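Local coordinates for acyl-CoA dehydrogenase domain protein Tcur3483 (Thermomonospora curvata, PDB 6WY9) that binds FAD and probably oxidises CH-CH groups of its substrates, as a flavoprotein of the acyl-CoA dehydrogenase family, at residues Ile370-Leu373 with Ser374-Gly377. Sequence-based numbering, arbitrary orientation.
Sequences IEQL and SRQG
An i to i+4 salt bridge within helix 369-380 of the acyl-CoA dehydrogenase C-terminal domain joins E371 to R375. The guanidinium grips the carboxylate side-on, one nitrogen to each oxygen. R375 NH2 donates to E371 OE1 at 2.7 Å, on the syn lone pair and in the guanidinium plane. R375 NE reaches E371 OE2 at 3.0 Å, again on the syn side but 27° out of the carboxylate plane. With chi1 at -165°, E371 CG sits across from the backbone N and beside the carbonyl carbon, and a bend at chi2 turns the carboxylate toward R375. A bend at chi3 of R375 folds its guanidinium back over the helix, where Q372 CA lies over one face, 3.5 Å from R375 NH2. A leucine in place of R375 would probably leave the buried E371 carboxylate without this charged mate and V223 O without the bond from R375 NH1.

One residue further along, the i to i+4 pair Q372 and Q376 meets with Q376 NE2 3.5 Å from Q372 CG, and both amides donate through NE2 to G224 O. I370 O accepts two bonds from S374, from the backbone N and from OG at 2.9 Å, on opposite faces of the carbonyl plane. L373 O also accepts twice, from G377 N at 2.7 Å and from Q376 N.

E371 OE2 bonds to a polar side chain, and S374 OG to a basic one, on the chain of another protein in the assembly. L373 packs on helix 263-286, S374 on helix 326-350 and I370 on both, while E371, Q372 and R375 touch P359 in a loop.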
# COMPACT_ATOMS: atom_id res chain seq x y z
N ILE A 370 -0.90 3.04 -23.02
CA ILE A 370 -0.88 2.72 -21.59
C ILE A 370 -1.18 1.24 -21.39
O ILE A 370 -0.63 0.60 -20.48
CB ILE A 370 -1.88 3.61 -20.83
CG1 ILE A 370 -1.37 5.08 -20.87
CG2 ILE A 370 -2.01 3.10 -19.35
CD1 ILE A 370 -2.45 6.14 -20.57
N GLU A 371 -2.05 0.68 -22.23
CA GLU A 371 -2.24 -0.76 -22.20
C GLU A 371 -0.92 -1.49 -22.48
O GLU A 371 -0.54 -2.41 -21.76
CB GLU A 371 -3.33 -1.15 -23.20
CG GLU A 371 -3.87 -2.58 -23.01
CD GLU A 371 -2.94 -3.65 -23.54
OE1 GLU A 371 -2.23 -3.39 -24.55
OE2 GLU A 371 -2.93 -4.76 -22.95
N GLN A 372 -0.20 -1.10 -23.55
CA GLN A 372 1.05 -1.82 -23.84
C GLN A 372 2.14 -1.55 -22.78
O GLN A 372 2.86 -2.48 -22.37
CB GLN A 372 1.56 -1.48 -25.24
CG GLN A 372 2.92 -2.13 -25.51
CD GLN A 372 3.30 -2.09 -26.96
OE1 GLN A 372 2.95 -1.14 -27.65
NE2 GLN A 372 3.99 -3.12 -27.44
N LEU A 373 2.22 -0.31 -22.27
CA LEU A 373 3.23 0.02 -21.25
C LEU A 373 2.98 -0.73 -19.96
O LEU A 373 3.93 -1.06 -19.25
CB LEU A 373 3.28 1.54 -20.99
CG LEU A 373 4.04 2.33 -22.08
CD1 LEU A 373 3.80 3.84 -21.96
CD2 LEU A 373 5.56 2.02 -22.07
N SER A 374 1.71 -0.96 -19.60
CA SER A 374 1.41 -1.82 -18.45
C SER A 374 2.03 -3.20 -18.59
O SER A 374 2.38 -3.83 -17.58
CB SER A 374 -0.10 -2.00 -18.28
OG SER A 374 -0.71 -0.78 -17.93
N ARG A 375 2.09 -3.73 -19.81
CA ARG A 375 2.68 -5.05 -19.99
C ARG A 375 4.20 -5.01 -20.02
O ARG A 375 4.82 -6.08 -20.04
CB ARG A 375 2.15 -5.71 -21.28
CG ARG A 375 0.63 -5.89 -21.29
CD ARG A 375 0.21 -6.56 -22.58
NE ARG A 375 -0.18 -5.61 -23.62
CZ ARG A 375 0.43 -5.46 -24.80
NH1 ARG A 375 1.54 -6.17 -25.09
NH2 ARG A 375 -0.06 -4.57 -25.66
N GLN A 376 4.79 -3.81 -20.06
CA GLN A 376 6.25 -3.67 -20.06
C GLN A 376 6.80 -3.14 -18.74
O GLN A 376 7.90 -3.53 -18.35
CB GLN A 376 6.71 -2.73 -21.19
CG GLN A 376 6.16 -3.05 -22.54
CD GLN A 376 6.60 -2.04 -23.59
OE1 GLN A 376 7.18 -1.01 -23.25
NE2 GLN A 376 6.34 -2.34 -24.85
N GLY A 377 6.04 -2.27 -18.04
CA GLY A 377 6.53 -1.70 -16.78
C GLY A 377 6.96 -2.75 -15.77
O GLY A 377 7.84 -2.50 -14.93